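Local atomic coordinates of WipB (Legionella pneumophila, PDB entry 5NNY), a protein that is a translocated Legionella Ser/Thr phosphatase that targets the host lysosomal nutrient-sensing machinery, here represented by its phosphatase domain. Residues Leu16-Leu19 against Asn20-Arg24; Lys64-Arg67 against Leu68-Lys72; Leu112-Leu115 against Tyr116-Ala120; Asn175-Val178 against Leu179-His183; Gln184-Lys187 against Lys188-Ile192. All coordinates share one frame; numbering follows the deposited sequence.

Contact 1 of 5, residues Leu16-Leu19 against Asn20-Arg24; sequences LLFL and NILVR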
# COMPACT_ATOMS: atom_id res chain seq x y z
N LEU A 16 1.63 -3.87 -14.01
CA LEU A 16 0.81 -4.07 -15.21
C LEU A 16 -0.62 -4.41 -14.85
O LEU A 16 -1.57 -3.92 -15.47
CB LEU A 16 1.38 -5.18 -16.10
CG LEU A 16 0.60 -5.56 -17.37
CD1 LEU A 16 0.35 -4.39 -18.35
CD2 LEU A 16 1.30 -6.72 -18.08
N LEU A 17 -0.79 -5.25 -13.83
CA LEU A 17 -2.13 -5.50 -13.31
C LEU A 17 -2.78 -4.21 -12.85
O LEU A 17 -3.94 -3.93 -13.21
CB LEU A 17 -2.05 -6.51 -12.15
CG LEU A 17 -3.31 -6.79 -11.34
CD1 LEU A 17 -4.49 -7.28 -12.20
CD2 LEU A 17 -3.00 -7.77 -10.22
N PHE A 18 -2.04 -3.38 -12.10
CA PHE A 18 -2.51 -2.05 -11.69
C PHE A 18 -2.93 -1.22 -12.91
O PHE A 18 -4.02 -0.66 -12.94
CB PHE A 18 -1.43 -1.34 -10.89
CG PHE A 18 -1.90 -0.11 -10.13
CD1 PHE A 18 -3.21 -0.01 -9.67
CD2 PHE A 18 -1.04 0.93 -9.89
CE1 PHE A 18 -3.61 1.13 -8.97
CE2 PHE A 18 -1.44 2.07 -9.19
CZ PHE A 18 -2.74 2.17 -8.74
N LEU A 19 -2.05 -1.13 -13.92
CA LEU A 19 -2.41 -0.43 -15.14
C LEU A 19 -3.68 -0.99 -15.77
O LEU A 19 -4.55 -0.22 -16.20
CB LEU A 19 -1.25 -0.51 -16.15
CG LEU A 19 -1.47 0.37 -17.39
CD1 LEU A 19 -1.07 1.80 -17.09
CD2 LEU A 19 -0.68 -0.12 -18.59
N ASN A 20 -3.78 -2.31 -15.87
CA ASN A 20 -4.93 -2.93 -16.53
C ASN A 20 -6.24 -2.51 -15.85
O ASN A 20 -7.21 -2.13 -16.53
CB ASN A 20 -4.78 -4.44 -16.52
CG ASN A 20 -5.58 -5.11 -17.62
OD1 ASN A 20 -5.76 -4.55 -18.71
ND2 ASN A 20 -6.04 -6.33 -17.35
N ILE A 21 -6.27 -2.57 -14.52
CA ILE A 21 -7.50 -2.22 -13.81
C ILE A 21 -7.83 -0.75 -14.02
O ILE A 21 -8.99 -0.40 -14.30
CB ILE A 21 -7.36 -2.57 -12.31
CG1 ILE A 21 -7.14 -4.07 -12.13
CG2 ILE A 21 -8.61 -2.15 -11.55
CD1 ILE A 21 -6.66 -4.43 -10.72
N LEU A 22 -6.82 0.12 -13.94
CA LEU A 22 -7.03 1.55 -14.14
C LEU A 22 -7.60 1.84 -15.53
O LEU A 22 -8.43 2.74 -15.68
CB LEU A 22 -5.72 2.31 -13.93
CG LEU A 22 -5.21 2.39 -12.50
CD1 LEU A 22 -3.76 2.85 -12.49
CD2 LEU A 22 -6.08 3.33 -11.68
N VAL A 23 -7.17 1.09 -16.55
CA VAL A 23 -7.71 1.28 -17.90
C VAL A 23 -9.13 0.73 -18.00
O VAL A 23 -10.05 1.41 -18.50
CB VAL A 23 -6.79 0.63 -18.95
CG1 VAL A 23 -7.43 0.70 -20.33
CG2 VAL A 23 -5.42 1.30 -18.96
N ARG A 24 -9.34 -0.51 -17.54
CA ARG A 24 -10.63 -1.17 -17.69
C ARG A 24 -11.72 -0.50 -16.87
O ARG A 24 -12.90 -0.63 -17.19
CB ARG A 24 -10.51 -2.65 -17.30
CG ARG A 24 -9.70 -3.47 -18.28
CD ARG A 24 -9.54 -4.93 -17.84
NE ARG A 24 -10.81 -5.61 -17.59
CZ ARG A 24 -11.55 -6.17 -18.54
NH1 ARG A 24 -11.15 -6.13 -19.81
NH2 ARG A 24 -12.69 -6.77 -18.23

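Contact 2 of 5, residues Lys64-Arg67 against Leu68-Lys72; sequences KQER and LEEIK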
# COMPACT_ATOMS: atom_id res chain seq x y z
N LYS A 64 24.83 -2.80 -15.45
CA LYS A 64 23.51 -2.73 -14.82
C LYS A 64 22.99 -1.30 -14.77
O LYS A 64 21.78 -1.07 -14.97
CB LYS A 64 23.55 -3.31 -13.41
CG LYS A 64 24.58 -2.68 -12.48
CD LYS A 64 24.37 -3.18 -11.05
CE LYS A 64 25.53 -3.95 -10.51
NZ LYS A 64 25.40 -4.07 -9.03
N GLN A 65 23.87 -0.33 -14.51
CA GLN A 65 23.40 1.05 -14.45
C GLN A 65 22.83 1.48 -15.80
O GLN A 65 21.73 2.05 -15.86
CB GLN A 65 24.52 1.99 -14.01
CG GLN A 65 23.99 3.40 -13.73
CD GLN A 65 25.00 4.37 -13.17
OE1 GLN A 65 26.13 4.01 -12.86
NE2 GLN A 65 24.59 5.62 -13.02
N GLU A 66 23.56 1.21 -16.88
CA GLU A 66 23.10 1.59 -18.22
C GLU A 66 21.76 0.93 -18.53
O GLU A 66 20.83 1.59 -19.00
CB GLU A 66 24.14 1.20 -19.28
CG GLU A 66 23.61 1.34 -20.72
CD GLU A 66 24.49 0.70 -21.79
OE1 GLU A 66 24.36 1.12 -22.96
OE2 GLU A 66 25.29 -0.22 -21.48
N ARG A 67 21.65 -0.37 -18.28
CA ARG A 67 20.42 -1.10 -18.55
C ARG A 67 19.24 -0.47 -17.84
O ARG A 67 18.16 -0.28 -18.42
CB ARG A 67 20.57 -2.56 -18.11
CG ARG A 67 21.51 -3.43 -18.95
CD ARG A 67 21.79 -4.72 -18.19
NE ARG A 67 22.59 -5.71 -18.90
CZ ARG A 67 22.12 -6.88 -19.32
NH1 ARG A 67 22.90 -7.77 -19.93
NH2 ARG A 67 20.84 -7.15 -19.14
N LEU A 68 19.40 -0.20 -16.54
CA LEU A 68 18.32 0.34 -15.72
C LEU A 68 17.95 1.77 -16.13
O LEU A 68 16.77 2.13 -16.16
CB LEU A 68 18.72 0.31 -14.24
CG LEU A 68 18.90 -1.08 -13.64
CD1 LEU A 68 19.61 -1.02 -12.31
CD2 LEU A 68 17.55 -1.74 -13.49
N GLU A 69 18.95 2.59 -16.46
CA GLU A 69 18.68 3.95 -16.92
C GLU A 69 17.82 3.95 -18.18
O GLU A 69 16.89 4.75 -18.31
CB GLU A 69 19.99 4.71 -17.20
CG GLU A 69 20.92 4.89 -15.99
CD GLU A 69 20.62 6.13 -15.16
OE1 GLU A 69 19.53 6.72 -15.31
OE2 GLU A 69 21.49 6.51 -14.35
N GLU A 70 18.13 3.07 -19.14
CA GLU A 70 17.35 3.05 -20.38
C GLU A 70 15.92 2.61 -20.12
O GLU A 70 14.98 3.16 -20.72
CB GLU A 70 18.02 2.15 -21.42
CG GLU A 70 19.54 2.33 -21.56
CD GLU A 70 20.00 3.74 -21.94
OE1 GLU A 70 19.47 4.74 -21.43
OE2 GLU A 70 20.94 3.84 -22.76
N ILE A 71 15.72 1.63 -19.24
CA ILE A 71 14.37 1.21 -18.87
C ILE A 71 13.63 2.36 -18.20
O ILE A 71 12.46 2.65 -18.51
CB ILE A 71 14.42 -0.02 -17.94
CG1 ILE A 71 14.81 -1.28 -18.72
CG2 ILE A 71 13.09 -0.18 -17.16
CD1 ILE A 71 15.38 -2.44 -17.82
N LYS A 72 14.31 3.03 -17.27
CA LYS A 72 13.68 4.07 -16.46
C LYS A 72 13.22 5.24 -17.33
O LYS A 72 12.10 5.74 -17.17
CB LYS A 72 14.66 4.55 -15.39
CG LYS A 72 14.17 5.73 -14.55
CD LYS A 72 15.28 6.16 -13.59
CE LYS A 72 15.06 7.55 -13.02
NZ LYS A 72 16.24 8.02 -12.23

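Contact 3 of 5, residues Leu112-Leu115 against Tyr116-Ala120; sequences LQAL and YDQGA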
# COMPACT_ATOMS: atom_id res chain seq x y z
N LEU A 112 1.27 5.85 -9.00
CA LEU A 112 0.62 6.60 -7.93
C LEU A 112 0.87 8.10 -8.07
O LEU A 112 -0.04 8.90 -7.86
CB LEU A 112 1.11 6.11 -6.56
CG LEU A 112 0.79 4.66 -6.21
CD1 LEU A 112 1.38 4.25 -4.85
CD2 LEU A 112 -0.74 4.42 -6.24
N GLN A 113 2.10 8.49 -8.40
CA GLN A 113 2.41 9.91 -8.56
C GLN A 113 1.58 10.56 -9.67
O GLN A 113 1.05 11.66 -9.50
CB GLN A 113 3.90 10.07 -8.85
CG GLN A 113 4.40 11.50 -8.92
CD GLN A 113 5.90 11.52 -9.16
OE1 GLN A 113 6.39 10.80 -10.02
NE2 GLN A 113 6.64 12.30 -8.37
N ALA A 114 1.44 9.88 -10.81
CA ALA A 114 0.61 10.41 -11.89
C ALA A 114 -0.86 10.48 -11.49
O ALA A 114 -1.55 11.44 -11.82
CB ALA A 114 0.77 9.55 -13.14
N LEU A 115 -1.35 9.46 -10.78
CA LEU A 115 -2.73 9.51 -10.28
C LEU A 115 -2.93 10.75 -9.41
O LEU A 115 -3.89 11.51 -9.60
CB LEU A 115 -3.05 8.23 -9.51
CG LEU A 115 -3.27 6.98 -10.35
CD1 LEU A 115 -3.41 5.74 -9.48
CD2 LEU A 115 -4.52 7.15 -11.25
N TYR A 116 -1.99 11.00 -8.50
CA TYR A 116 -2.12 12.13 -7.59
C TYR A 116 -2.00 13.46 -8.34
O TYR A 116 -2.84 14.36 -8.18
CB TYR A 116 -1.07 12.01 -6.48
CG TYR A 116 -0.80 13.29 -5.69
CD1 TYR A 116 -1.68 13.71 -4.70
CD2 TYR A 116 0.33 14.07 -5.95
CE1 TYR A 116 -1.44 14.86 -3.98
CE2 TYR A 116 0.58 15.24 -5.23
CZ TYR A 116 -0.32 15.62 -4.25
OH TYR A 116 -0.10 16.77 -3.52
N ASP A 117 -0.97 13.58 -9.19
CA ASP A 117 -0.71 14.84 -9.88
C ASP A 117 -1.85 15.23 -10.81
O ASP A 117 -2.07 16.42 -11.05
CB ASP A 117 0.59 14.74 -10.66
CG ASP A 117 0.98 16.06 -11.30
OD1 ASP A 117 1.11 17.06 -10.57
OD2 ASP A 117 1.16 16.09 -12.54
N GLN A 118 -2.60 14.26 -11.32
CA GLN A 118 -3.72 14.57 -12.21
C GLN A 118 -5.08 14.49 -11.52
O GLN A 118 -6.10 14.50 -12.21
CB GLN A 118 -3.69 13.64 -13.42
CG GLN A 118 -2.42 13.79 -14.25
CD GLN A 118 -2.48 13.00 -15.53
OE1 GLN A 118 -3.50 13.02 -16.25
NE2 GLN A 118 -1.41 12.27 -15.84
N GLY A 119 -5.10 14.39 -10.19
CA GLY A 119 -6.32 14.58 -9.43
C GLY A 119 -7.21 13.37 -9.26
O GLY A 119 -8.39 13.54 -8.94
N ALA A 120 -6.71 12.15 -9.46
CA ALA A 120 -7.52 10.98 -9.20
C ALA A 120 -7.73 10.80 -7.70
O ALA A 120 -6.94 11.26 -6.87
CB ALA A 120 -6.88 9.72 -9.80

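Contact 4 of 5, residues Asn175-Val178 against Leu179-His183; sequences NEEV and LNIYH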
# COMPACT_ATOMS: atom_id res chain seq x y z
N ASN A 175 17.43 8.05 -4.21
CA ASN A 175 16.68 8.11 -2.96
C ASN A 175 15.75 9.31 -2.93
O ASN A 175 14.62 9.20 -2.45
CB ASN A 175 17.62 8.17 -1.75
CG ASN A 175 18.31 6.86 -1.47
OD1 ASN A 175 17.68 5.79 -1.42
ND2 ASN A 175 19.62 6.92 -1.29
N GLU A 176 16.20 10.46 -3.42
CA GLU A 176 15.37 11.66 -3.30
C GLU A 176 14.06 11.52 -4.06
O GLU A 176 13.01 11.95 -3.58
CB GLU A 176 16.12 12.92 -3.75
CG GLU A 176 17.54 13.22 -3.15
CD GLU A 176 17.74 12.98 -1.62
OE1 GLU A 176 18.89 13.16 -1.16
OE2 GLU A 176 16.80 12.62 -0.88
N GLU A 177 14.09 10.92 -5.26
CA GLU A 177 12.84 10.71 -5.99
C GLU A 177 11.90 9.79 -5.21
O GLU A 177 10.72 10.10 -5.05
CB GLU A 177 13.12 10.11 -7.37
CG GLU A 177 11.85 9.67 -8.09
CD GLU A 177 11.98 9.59 -9.61
OE1 GLU A 177 13.00 9.04 -10.12
OE2 GLU A 177 11.05 10.08 -10.30
N VAL A 178 12.42 8.67 -4.71
CA VAL A 178 11.59 7.73 -3.97
C VAL A 178 11.00 8.40 -2.74
O VAL A 178 9.80 8.29 -2.46
CB VAL A 178 12.40 6.47 -3.60
CG1 VAL A 178 11.56 5.53 -2.73
CG2 VAL A 178 12.87 5.77 -4.85
N LEU A 179 11.86 9.10 -1.98
CA LEU A 179 11.40 9.77 -0.77
C LEU A 179 10.40 10.87 -1.08
O LEU A 179 9.43 11.06 -0.34
CB LEU A 179 12.59 10.32 0.02
CG LEU A 179 13.47 9.26 0.70
CD1 LEU A 179 14.83 9.85 1.12
CD2 LEU A 179 12.71 8.63 1.89
N ASN A 180 10.61 11.62 -2.16
CA ASN A 180 9.62 12.64 -2.50
C ASN A 180 8.25 12.01 -2.75
O ASN A 180 7.23 12.51 -2.28
CB ASN A 180 10.04 13.46 -3.72
CG ASN A 180 8.96 14.43 -4.16
OD1 ASN A 180 8.83 15.53 -3.62
ND2 ASN A 180 8.15 14.02 -5.12
N ILE A 181 8.22 10.90 -3.51
CA ILE A 181 6.94 10.25 -3.77
C ILE A 181 6.34 9.72 -2.47
O ILE A 181 5.14 9.82 -2.23
CB ILE A 181 7.11 9.14 -4.83
CG1 ILE A 181 7.57 9.74 -6.16
CG2 ILE A 181 5.80 8.36 -5.05
CD1 ILE A 181 7.80 8.70 -7.24
N TYR A 182 7.19 9.17 -1.59
CA TYR A 182 6.72 8.70 -0.30
C TYR A 182 5.99 9.80 0.46
O TYR A 182 4.85 9.62 0.91
CB TYR A 182 7.87 8.18 0.57
CG TYR A 182 7.31 7.86 1.95
CD1 TYR A 182 6.45 6.78 2.11
CD2 TYR A 182 7.56 8.67 3.05
CE1 TYR A 182 5.88 6.49 3.35
CE2 TYR A 182 7.01 8.39 4.28
CZ TYR A 182 6.17 7.30 4.42
OH TYR A 182 5.62 7.02 5.65
N HIS A 183 6.65 10.94 0.64
CA HIS A 183 6.11 12.02 1.46
C HIS A 183 5.01 12.80 0.74
O HIS A 183 4.01 13.20 1.36
CB HIS A 183 7.25 12.97 1.87
CG HIS A 183 8.21 12.38 2.85
ND1 HIS A 183 7.90 12.21 4.18
CD2 HIS A 183 9.48 11.92 2.70
CE1 HIS A 183 8.94 11.66 4.81
NE2 HIS A 183 9.91 11.49 3.93

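Contact 5 of 5, residues Gln184-Lys187 against Lys188-Ile192; sequences QVYK and KHLKI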
# COMPACT_ATOMS: atom_id res chain seq x y z
N GLN A 184 5.17 13.04 -0.56
CA GLN A 184 4.23 13.91 -1.28
C GLN A 184 2.99 13.16 -1.75
O GLN A 184 1.93 13.77 -1.96
CB GLN A 184 4.92 14.55 -2.49
CG GLN A 184 5.99 15.52 -2.09
CD GLN A 184 5.41 16.71 -1.37
OE1 GLN A 184 4.37 17.25 -1.76
NE2 GLN A 184 6.07 17.13 -0.29
N VAL A 185 3.10 11.86 -1.95
CA VAL A 185 2.07 11.08 -2.61
C VAL A 185 1.60 9.94 -1.73
O VAL A 185 0.42 9.86 -1.36
CB VAL A 185 2.57 10.54 -3.97
CG1 VAL A 185 1.50 9.67 -4.62
CG2 VAL A 185 2.95 11.71 -4.88
N TYR A 186 2.52 9.05 -1.38
CA TYR A 186 2.11 7.77 -0.80
C TYR A 186 1.49 7.94 0.58
O TYR A 186 0.38 7.45 0.85
CB TYR A 186 3.30 6.82 -0.75
CG TYR A 186 2.94 5.44 -0.23
CD1 TYR A 186 2.41 4.47 -1.10
CD2 TYR A 186 3.14 5.09 1.11
CE1 TYR A 186 2.08 3.20 -0.64
CE2 TYR A 186 2.80 3.82 1.58
CZ TYR A 186 2.28 2.88 0.70
OH TYR A 186 1.97 1.61 1.16
N LYS A 187 2.20 8.61 1.49
CA LYS A 187 1.81 8.53 2.90
C LYS A 187 0.52 9.28 3.18
O LYS A 187 -0.21 8.91 4.11
CB LYS A 187 2.93 9.06 3.82
CG LYS A 187 3.16 10.58 3.78
CD LYS A 187 4.20 10.99 4.81
CE LYS A 187 4.35 12.51 4.91
NZ LYS A 187 5.54 12.82 5.74
N LYS A 188 0.21 10.33 2.43
CA LYS A 188 -1.01 11.05 2.73
C LYS A 188 -2.25 10.38 2.14
O LYS A 188 -3.36 10.84 2.41
CB LYS A 188 -0.88 12.50 2.27
CG LYS A 188 0.12 13.29 3.12
CD LYS A 188 0.69 14.53 2.42
CE LYS A 188 2.06 14.95 3.03
NZ LYS A 188 1.95 15.58 4.38
N HIS A 189 -2.09 9.30 1.38
CA HIS A 189 -3.22 8.53 0.87
C HIS A 189 -3.41 7.22 1.62
O HIS A 189 -4.29 6.43 1.27
CB HIS A 189 -3.05 8.26 -0.64
CG HIS A 189 -3.26 9.47 -1.48
ND1 HIS A 189 -2.26 10.38 -1.73
CD2 HIS A 189 -4.37 9.95 -2.09
CE1 HIS A 189 -2.73 11.36 -2.49
NE2 HIS A 189 -4.01 11.12 -2.72
N LEU A 190 -2.61 7.01 2.65
CA LEU A 190 -2.67 5.82 3.49
C LEU A 190 -3.81 5.93 4.51
O LEU A 190 -4.04 7.00 5.09
CB LEU A 190 -1.34 5.65 4.21
CG LEU A 190 -0.59 4.33 4.42
CD1 LEU A 190 -0.71 3.38 3.23
CD2 LEU A 190 0.89 4.63 4.72
N LYS A 191 -4.51 4.83 4.71
CA LYS A 191 -5.53 4.71 5.74
C LYS A 191 -5.35 3.35 6.39
O LYS A 191 -5.02 2.38 5.72
CB LYS A 191 -6.95 4.82 5.17
CG LYS A 191 -7.21 6.06 4.35
CD LYS A 191 -8.13 7.00 5.06
CE LYS A 191 -8.67 8.09 4.13
NZ LYS A 191 -9.88 7.61 3.39
N ILE A 192 -5.55 3.28 7.71
CA ILE A 192 -5.53 1.98 8.38
C ILE A 192 -6.75 1.18 7.98
O ILE A 192 -6.66 0.00 7.60
CB ILE A 192 -5.48 2.13 9.91
CG1 ILE A 192 -4.35 3.03 10.37
CG2 ILE A 192 -5.35 0.77 10.57
CD1 ILE A 192 -4.31 3.18 11.88
O HOH W 1 -2.12 9.11 6.22
O HOH W 2 4.61 15.60 5.88

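Contact 1 of 5, residues Leu16-Leu19 against Asn20-Arg24
F18 sets its ring with CG anti to the backbone N (chi1 -166°), and L22 answers with CG anti to its own carbonyl carbon (chi1 -70°). The two side chains thus meet one turn apart on the alpha-helix 15-24. L22 CD1 lies over the middle of one face of the F18 ring, 3.8 Å from the ring centroid. It stands only 7° off the ring normal, so this is a CH-pi contact. L22 CG also rests on the backbone, 3.3 Å from F18 O. That same oxygen accepts the helical bond from L22 N. Beside this pair, L17 and I21 meet through their methyl ends. L19 and V23 make a looser pair, with L19 CG 4.4 Å from V23 CG2.

F18, I21 and L22 face M8 of strand 6-8, an outermost strand of the main sheet. L19 faces Y35 and F38 of helix 32-42. The helix is therefore packed on two sides. N20 points its amide elsewhere, and its OD1 is hydrogen-bonded to the hydroxyl of Y35. I21 CD1 approaches L17 CD1 to 3.9 Å and lies 3.7 Å from L17 O.

Contact 2 of 5, residues Lys64-Arg67 against Leu68-Lys72
L68 and K64 meet in the tight part of the first two and a half turns of helix 64-79. L68 turns CG anti to its carbonyl carbon, beside the backbone N (chi1 -66°). This lays the leucine along the preceding turn, with CG 3.2 Å from K64 O. The same oxygen takes the helical bond from L68 N. I71 repeats the pattern one turn on, its CG1 3.5 Å from R67 O. Both side chains are buried.

The other face is loose and polar. Q65 and E69 run side by side and point the same way. Their amide and carboxylate planes are only 25° apart. Q65 NE2 donates to E69 OE2 almost straight, but at 3.5 Å the bond is weak. E69 was modelled in two conformers, so the link is doubtful. E66 and E70 cross at an angle and bring like charges near each other. E70 also has two conformers, so this approach is that of one conformer only. E66 OE2 takes a hydrogen bond from N63 ND2, which may ease the crowding of charge.

Both segments lie in a predicted coiled coil. R67 forms a salt bridge with E46 and bonds to N63. L68 touches A172, in the loop between helices 159-169 and 175-186. K72 reaches the carbonyl of A172, which ties helix 64-79 to that loop.

Contact 3 of 5, residues Leu112-Leu115 against Tyr116-Ala120
L115 and A120 touch where helix 105-117 ends. The leucine can be followed outward from its backbone. CB lies 3.1 Å from the next backbone nitrogen, Y116 N, and 4.1 Å from A120 CB. CG stands anti to the carbonyl carbon (chi1 -74°), beside the backbone N, and from it L115 CD2 turns to A120 CB at 3.8 Å. CD1 serves another partner and packs on the ring of F18 in helix 15-24. The leucine also touches F122 and I84.

A120 owes its place to the backbone. Its N donates to L115 O at 2.9 Å, and its CB rests on the same oxygen at 3.5 Å. G119 N closes the smaller turn by bonding to Y116 O. G119 has a positive phi of 86°, which turns the chain out of the helix.

Q118 is the first residue to leave helical angles. Its CB and CG both lie 3.5 Å from A114 O, which accepts the bond from Q118 N. Its amide is engaged elsewhere, with OE1 bonded to I84 N and NE2 to I82 O. This ties the helix end to strand 83-84 and the residue just before it.

The paired bonds and the positive-phi glycine form a Schellman motif. It ends the helix of the beta-alpha-beta unit made by strand 90-93, helix 105-117 and strand 121-125.

Contact 4 of 5, residues Asn175-Val178 against Leu179-His183
E176 and L179 cross at an angle, three residues apart, near the start of helix 175-186. The glutamate bends at chi2 (-42°), which folds its carboxylate back toward the leucine. E176 OE2 comes 3.9 Å from L179 CD1, a contact of a polar atom with a methyl group. L179 lies back over the turn before it. Its CG is 3.4 Å from N175 O, and its CD1 is 4.3 Å from N175 CB.

I181 takes the same posture farther round the helix. Its CG1 is anti to the carbonyl carbon (chi1 -63°) and sits 3.4 Å from E177 O. The tip, I181 CD1, is 4.3 Å from E177 CG. These turns are alpha-helical, with i to i+4 backbone bonds, and the helix leads on to strand 190-198 of the main sheet. V178 turns to another side, packing on F133, L164 and I168.

The E177 carboxylate leads away from these turns to helix 105-117: OE2 makes a salt bridge with K110, and OE1 is hydrogen-bonded to Y106 OH. I181 touches K110 as well. Y182 also rests on the turn before it, its CB 3.6 Å from V178 O, while its side chain packs on V134 and C137 of helix 128-138.

Contact 5 of 5, residues Gln184-Lys187 against Lys188-Ile192
H189 N donates to Y186 O at 3.1 Å, from 53° above the carbonyl plane, where the chain passes from a pi-type turn at 184-186 to strand 190-198.

The side chain of H189 reinforces this turn. Its ND1 donates to V185 O at 2.8 Å. The oxygen lies close to the ring plane, and ND1 lies in the carbonyl plane of V185. This bond places the proton on ND1 and helps fix the rotation of the ring. A weak backbone bond from L190 N to K187 O follows.

Y186 and L190 form the apolar part. L190 CD2 touches Y186 CE2 at 3.8 Å, and L190 CD1 lies 3.8 Å from Y186 OH. The hydroxyl is hydrogen-bonded to E97.

K187 and K188 run side by side and point the same way. K187 holds CG between the backbone N and the carbonyl carbon (chi1 72°), which with an extended chain lays it alongside K188. The carbons K187 CE and K188 CE meet at 3.8 Å. The two ammonium nitrogens, K187 NZ and K188 NZ, stay 4.7 Å apart. One water accepts from both, which probably eases their repulsion. K187 NZ also bonds to H183 ND1.

Around the turn, H189 stacks on F122 of strand 121-125, and Y186 meets F133 of helix 128-138 edge-to-face. V185 packs on L112 and Y116 of helix 105-117. L190 touches I124 of strand 121-125 and F247 of helix 233-253.

Overall arrangement
The contacts follow one another along the chain, from contact 1 to contact 5. Contacts 4 and 5 share helix 175-186, and contact 5 carries it into strand 190-198 of the mixed sheet. Contact 3 touches contact 1 through F18 against L112 and L115, contact 4 through Q113 against I181, and contact 5 through Y116 against H189 and V185. The centres of contacts 3, 4 and 5 lie about 12 to 15 Å apart. The centre of contact 2 lies about 26 Å from the chain centre, and it touches only contact 4, through K72 and E177. Contacts 3 to 5 belong to the WipA-like phosphatase domain. There helices 105-117 and 175-186 pack together beside the sheet of the phosphoesterase fold.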